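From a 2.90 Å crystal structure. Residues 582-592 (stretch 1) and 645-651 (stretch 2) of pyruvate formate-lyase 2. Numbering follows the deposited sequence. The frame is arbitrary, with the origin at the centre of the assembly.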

ATOM      1  N   LEU A 582     -30.705 -54.681   1.753  1.00 80.14           N
ATOM      2  CA  LEU A 582     -29.611 -53.754   2.066  1.00 79.72           C
ATOM      3  C   LEU A 582     -30.111 -52.466   2.696  1.00 79.39           C
ATOM      4  O   LEU A 582     -29.530 -51.967   3.660  1.00 79.27           O
ATOM      5  CB  LEU A 582     -28.854 -53.406   0.785  1.00 79.68           C
ATOM      6  CG  LEU A 582     -27.823 -52.275   0.824  1.00 79.43           C
ATOM      7  CD1 LEU A 582     -26.656 -52.595   1.759  1.00 79.04           C
ATOM      8  CD2 LEU A 582     -27.326 -51.982  -0.578  1.00 79.81           C
ATOM      9  N   HIS A 583     -31.207 -51.961   2.138  1.00 78.88           N
ATOM     10  CA  HIS A 583     -31.856 -50.741   2.580  1.00 78.41           C
ATOM     11  C   HIS A 583     -32.244 -50.773   4.057  1.00 78.02           C
ATOM     12  O   HIS A 583     -32.117 -49.764   4.753  1.00 78.03           O
ATOM     13  CB  HIS A 583     -33.073 -50.498   1.689  1.00 78.47           C
ATOM     14  CG  HIS A 583     -33.863 -49.285   2.053  1.00 79.04           C
ATOM     15  ND1 HIS A 583     -33.308 -48.187   2.672  1.00 79.49           N
ATOM     16  CD2 HIS A 583     -35.171 -48.989   1.858  1.00 79.66           C
ATOM     17  CE1 HIS A 583     -34.242 -47.276   2.865  1.00 80.27           C
ATOM     18  NE2 HIS A 583     -35.381 -47.735   2.373  1.00 80.23           N
ATOM     19  N   LYS A 584     -32.695 -51.937   4.525  1.00 77.61           N
ATOM     20  CA  LYS A 584     -33.053 -52.132   5.925  1.00 77.03           C
ATOM     21  C   LYS A 584     -31.821 -52.149   6.812  1.00 76.48           C
ATOM     22  O   LYS A 584     -31.891 -51.758   7.959  1.00 76.45           O
ATOM     23  CB  LYS A 584     -33.875 -53.422   6.125  1.00 77.22           C
ATOM     24  CG  LYS A 584     -35.280 -53.394   5.483  1.00 77.66           C
ATOM     25  CD  LYS A 584     -36.337 -54.252   6.210  1.00 77.14           C
ATOM     26  CE  LYS A 584     -37.607 -54.347   5.364  1.00 77.33           C
ATOM     27  NZ  LYS A 584     -38.854 -54.472   6.161  1.00 77.65           N
ATOM     28  N   LEU A 585     -30.697 -52.606   6.278  1.00 76.12           N
ATOM     29  CA  LEU A 585     -29.441 -52.587   7.019  1.00 75.73           C
ATOM     30  C   LEU A 585     -28.899 -51.166   7.116  1.00 75.37           C
ATOM     31  O   LEU A 585     -28.386 -50.772   8.163  1.00 75.46           O
ATOM     32  CB  LEU A 585     -28.410 -53.513   6.362  1.00 75.85           C
ATOM     33  CG  LEU A 585     -26.917 -53.191   6.497  1.00 75.74           C
ATOM     34  CD1 LEU A 585     -26.335 -53.694   7.808  1.00 76.01           C
ATOM     35  CD2 LEU A 585     -26.169 -53.794   5.349  1.00 75.73           C
ATOM     36  N   LEU A 586     -29.033 -50.404   6.029  1.00 74.69           N
ATOM     37  CA  LEU A 586     -28.632 -48.997   6.004  1.00 73.87           C
ATOM     38  C   LEU A 586     -29.425 -48.169   7.003  1.00 73.60           C
ATOM     39  O   LEU A 586     -28.852 -47.373   7.743  1.00 73.72           O
ATOM     40  CB  LEU A 586     -28.827 -48.411   4.613  1.00 73.69           C
ATOM     41  CG  LEU A 586     -27.961 -49.013   3.513  1.00 73.52           C
ATOM     42  CD1 LEU A 586     -28.227 -48.313   2.200  1.00 73.03           C
ATOM     43  CD2 LEU A 586     -26.490 -48.944   3.876  1.00 73.22           C
ATOM     44  N   LEU A 587     -30.741 -48.378   7.026  1.00 73.02           N
ATOM     45  CA  LEU A 587     -31.637 -47.674   7.943  1.00 72.56           C
ATOM     46  C   LEU A 587     -31.360 -48.008   9.409  1.00 72.23           C
ATOM     47  O   LEU A 587     -31.443 -47.145  10.280  1.00 72.21           O
ATOM     48  CB  LEU A 587     -33.097 -47.976   7.592  1.00 72.57           C
ATOM     49  CG  LEU A 587     -33.784 -47.026   6.609  1.00 72.62           C
ATOM     50  CD1 LEU A 587     -35.177 -47.525   6.276  1.00 72.23           C
ATOM     51  CD2 LEU A 587     -33.845 -45.606   7.196  1.00 72.75           C
ATOM     52  N   GLN A 588     -30.993 -49.261   9.657  1.00 71.97           N
ATOM     53  CA  GLN A 588     -30.649 -49.763  10.992  1.00 71.54           C
ATOM     54  C   GLN A 588     -29.334 -49.224  11.519  1.00 70.44           C
ATOM     55  O   GLN A 588     -29.073 -49.323  12.715  1.00 70.46           O
ATOM     56  CB  GLN A 588     -30.567 -51.303  10.990  1.00 72.13           C
ATOM     57  CG  GLN A 588     -31.858 -52.007  11.386  1.00 73.88           C
ATOM     58  CD  GLN A 588     -32.367 -51.513  12.725  1.00 76.38           C
ATOM     59  OE1 GLN A 588     -31.668 -51.616  13.743  1.00 77.26           O
ATOM     60  NE2 GLN A 588     -33.581 -50.954  12.733  1.00 76.14           N
ATOM     61  N   SER A 589     -28.506 -48.675  10.630  1.00 69.14           N
ATOM     62  CA  SER A 589     -27.151 -48.242  10.981  1.00 67.75           C
ATOM     63  C   SER A 589     -27.182 -47.060  11.932  1.00 66.60           C
ATOM     64  O   SER A 589     -28.182 -46.336  11.972  1.00 66.36           O
ATOM     65  CB  SER A 589     -26.363 -47.900   9.720  1.00 67.73           C
ATOM     66  OG  SER A 589     -26.282 -49.022   8.868  1.00 67.77           O
ATOM     67  N   PRO A 590     -26.112 -46.895  12.733  1.00 65.52           N
ATOM     68  CA  PRO A 590     -26.027 -45.796  13.693  1.00 64.66           C
ATOM     69  C   PRO A 590     -26.241 -44.412  13.071  1.00 63.64           C
ATOM     70  O   PRO A 590     -25.835 -44.164  11.934  1.00 63.37           O
ATOM     71  CB  PRO A 590     -24.609 -45.940  14.259  1.00 64.70           C
ATOM     72  CG  PRO A 590     -24.289 -47.378  14.115  1.00 65.05           C
ATOM     73  CD  PRO A 590     -24.924 -47.770  12.811  1.00 65.53           C
ATOM     74  N   LYS A 591     -26.913 -43.542  13.821  1.00 62.66           N
ATOM     75  CA  LYS A 591     -27.322 -42.226  13.341  1.00 61.67           C
ATOM     76  C   LYS A 591     -26.743 -41.090  14.194  1.00 61.07           C
ATOM     77  O   LYS A 591     -26.524 -41.250  15.405  1.00 60.80           O
ATOM     78  CB  LYS A 591     -28.854 -42.127  13.309  1.00 61.68           C
ATOM     79  CG  LYS A 591     -29.556 -43.052  12.299  1.00 61.72           C
ATOM     80  CD  LYS A 591     -28.890 -43.006  10.926  1.00 61.83           C
ATOM     81  CE  LYS A 591     -29.493 -43.988   9.914  1.00 61.81           C
ATOM     82  NZ  LYS A 591     -28.440 -44.495   8.958  1.00 61.00           N
ATOM     83  N   TYR A 592     -26.471 -39.954  13.550  1.00 60.28           N
ATOM     84  CA  TYR A 592     -26.080 -38.747  14.266  1.00 59.48           C
ATOM     85  C   TYR A 592     -27.303 -38.299  15.054  1.00 59.23           C
ATOM     86  O   TYR A 592     -28.415 -38.285  14.531  1.00 58.32           O
ATOM     87  CB  TYR A 592     -25.593 -37.647  13.297  1.00 59.04           C
ATOM     88  CG  TYR A 592     -25.456 -36.235  13.893  1.00 58.48           C
ATOM     89  CD1 TYR A 592     -24.390 -35.898  14.713  1.00 57.97           C
ATOM     90  CD2 TYR A 592     -26.391 -35.238  13.616  1.00 57.68           C
ATOM     91  CE1 TYR A 592     -24.259 -34.629  15.255  1.00 57.27           C
ATOM     92  CE2 TYR A 592     -26.267 -33.964  14.146  1.00 57.11           C
ATOM     93  CZ  TYR A 592     -25.200 -33.664  14.963  1.00 57.66           C
ATOM     94  OH  TYR A 592     -25.076 -32.398  15.489  1.00 57.47           O
ATOM     95  N   LEU A 645     -29.772 -41.481  -0.595  1.00 63.47           N
ATOM     96  CA  LEU A 645     -28.386 -41.522  -0.156  1.00 64.05           C
ATOM     97  C   LEU A 645     -28.257 -42.746   0.719  1.00 64.12           C
ATOM     98  O   LEU A 645     -29.240 -43.155   1.340  1.00 64.54           O
ATOM     99  CB  LEU A 645     -28.065 -40.288   0.695  1.00 64.35           C
ATOM    100  CG  LEU A 645     -28.471 -38.928   0.143  1.00 64.84           C
ATOM    101  CD1 LEU A 645     -28.355 -37.883   1.251  1.00 64.78           C
ATOM    102  CD2 LEU A 645     -27.664 -38.564  -1.115  1.00 64.80           C
ATOM    103  N   PRO A 646     -27.044 -43.316   0.814  1.00 63.84           N
ATOM    104  CA  PRO A 646     -26.810 -44.508   1.612  1.00 63.46           C
ATOM    105  C   PRO A 646     -27.176 -44.469   3.102  1.00 63.19           C
ATOM    106  O   PRO A 646     -27.045 -45.491   3.753  1.00 63.46           O
ATOM    107  CB  PRO A 646     -25.305 -44.711   1.474  1.00 63.52           C
ATOM    108  CG  PRO A 646     -24.981 -44.119   0.171  1.00 63.62           C
ATOM    109  CD  PRO A 646     -25.803 -42.886   0.143  1.00 63.87           C
ATOM    110  N   SER A 647     -27.651 -43.346   3.640  1.00 62.83           N
ATOM    111  CA  SER A 647     -28.161 -43.342   5.015  1.00 62.45           C
ATOM    112  C   SER A 647     -29.555 -43.970   5.081  1.00 62.36           C
ATOM    113  O   SER A 647     -30.089 -44.190   6.170  1.00 62.37           O
ATOM    114  CB  SER A 647     -28.193 -41.933   5.604  1.00 62.27           C
ATOM    115  OG  SER A 647     -29.242 -41.156   5.054  1.00 61.90           O
ATOM    116  N   GLY A 648     -30.131 -44.250   3.909  1.00 62.11           N
ATOM    117  CA  GLY A 648     -31.469 -44.824   3.792  1.00 61.81           C
ATOM    118  C   GLY A 648     -32.563 -43.794   3.571  1.00 61.54           C
ATOM    119  O   GLY A 648     -33.751 -44.131   3.543  1.00 61.67           O
ATOM    120  N   ARG A 649     -32.163 -42.534   3.439  1.00 61.23           N
ATOM    121  CA  ARG A 649     -33.081 -41.453   3.150  1.00 60.87           C
ATOM    122  C   ARG A 649     -33.593 -41.692   1.741  1.00 61.32           C
ATOM    123  O   ARG A 649     -32.822 -42.016   0.846  1.00 61.32           O
ATOM    124  CB  ARG A 649     -32.342 -40.119   3.237  1.00 60.93           C
ATOM    125  CG  ARG A 649     -33.203 -38.889   3.551  1.00 60.88           C
ATOM    126  CD  ARG A 649     -32.496 -37.575   3.156  1.00 59.76           C
ATOM    127  NE  ARG A 649     -33.045 -36.973   1.944  1.00 56.61           N
ATOM    128  CZ  ARG A 649     -32.696 -37.298   0.699  1.00 56.28           C
ATOM    129  NH1 ARG A 649     -31.789 -38.234   0.471  1.00 55.88           N
ATOM    130  NH2 ARG A 649     -33.258 -36.686  -0.336  1.00 56.04           N
ATOM    131  N   LYS A 650     -34.904 -41.597   1.555  1.00 61.85           N
ATOM    132  CA  LYS A 650     -35.496 -41.855   0.241  1.00 62.30           C
ATOM    133  C   LYS A 650     -35.370 -40.604  -0.632  1.00 61.94           C
ATOM    134  O   LYS A 650     -35.406 -39.486  -0.116  1.00 61.80           O
ATOM    135  CB  LYS A 650     -36.980 -42.277   0.371  1.00 62.84           C
ATOM    136  CG  LYS A 650     -37.242 -43.663   1.012  1.00 63.87           C
ATOM    137  CD  LYS A 650     -36.949 -44.830   0.040  1.00 65.50           C
ATOM    138  CE  LYS A 650     -38.115 -45.105  -0.943  1.00 65.94           C
ATOM    139  NZ  LYS A 650     -38.971 -46.303  -0.637  1.00 64.93           N
ATOM    140  N   SER A 651     -35.220 -40.799  -1.942  1.00 61.60           N
ATOM    141  CA  SER A 651     -35.164 -39.694  -2.906  1.00 61.09           C
ATOM    142  C   SER A 651     -36.360 -38.744  -2.811  1.00 61.08           C
ATOM    143  O   SER A 651     -37.501 -39.153  -3.029  1.00 61.41           O
ATOM    144  CB  SER A 651     -35.071 -40.232  -4.331  1.00 60.92           C
ATOM    145  OG  SER A 651     -35.781 -39.391  -5.224  1.00 60.10           O
TER

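Stretch 1 carries the last turns of a helix and then runs on as an extended loop; stretch 2 has no regular helix or strand. The helical pattern is plain in the bonds from Leu586 N to Leu582 O (2.9 Å) and from Leu587 N to His583 O (3.0 Å). Ser589 N then reaches Leu586 O at 3.2 Å, a step of three residues rather than four, and Ser589, with a psi of 154°, is in the loop. In stretch 2 a tight turn is closed by Gly648 N bonding to Leu645 O at 2.9 Å, with a weak bond from Leu645 N to Arg649 O (3.4 Å) beside it. This turn brings its backbone up to the helix: the CA atoms of Leu587 and Gly648 lie 5.0 Å apart.

Glycine is called for at this position on two separate grounds. Gly648 has phi/psi of 96/4°, where a CB would be jammed against the carbonyl O of Ser647. An ideal CB would also point toward the helix and sit 2.9 Å from Leu587 CG, a clash. The turn's own conformation and the packing against it thus make the same demand at one position.

The side chains of stretch 1 meet mainly the backbone of stretch 2. Leu586, buried and with its CA-to-CB bond toward the turn, brings CD1 to 3.4 Å from Pro646 O. Leu587 starts sideways, yet its CD2 comes within 3.9 Å of Gly648 O. His583 also starts sideways; its end swings in until CE1 lies 3.3 Å from Gly648 O, which sits at the ring edge, near the ring plane. Farther out, the aliphatic part of Lys650 closes on the same ring, CD standing 4.0 Å from His583 NE2.

The one hydrogen bond across the contact comes from Lys591, beyond the helix. Its side chain also leaves sideways, then turns so that NZ donates to Ser647 O at 3.3 Å and, within its own stretch, to Leu586 O at 3.2 Å. Leu586 O and Ser647 O are 3.8 Å apart, so one ammonium group bridges a helix carbonyl and a turn carbonyl in a buried setting. Nearby, Ser589 OG bonds back to Leu585 O at 2.8 Å, tying Ser589 of the loop back to the helix. Ser647 itself takes part through its backbone, its CA-to-CB bond pointing away from the helix.

For the designer, the contact, which buries 297 Å² in all, pairs close backbone packing at a glycine with a lysine that links carbonyls from both stretches.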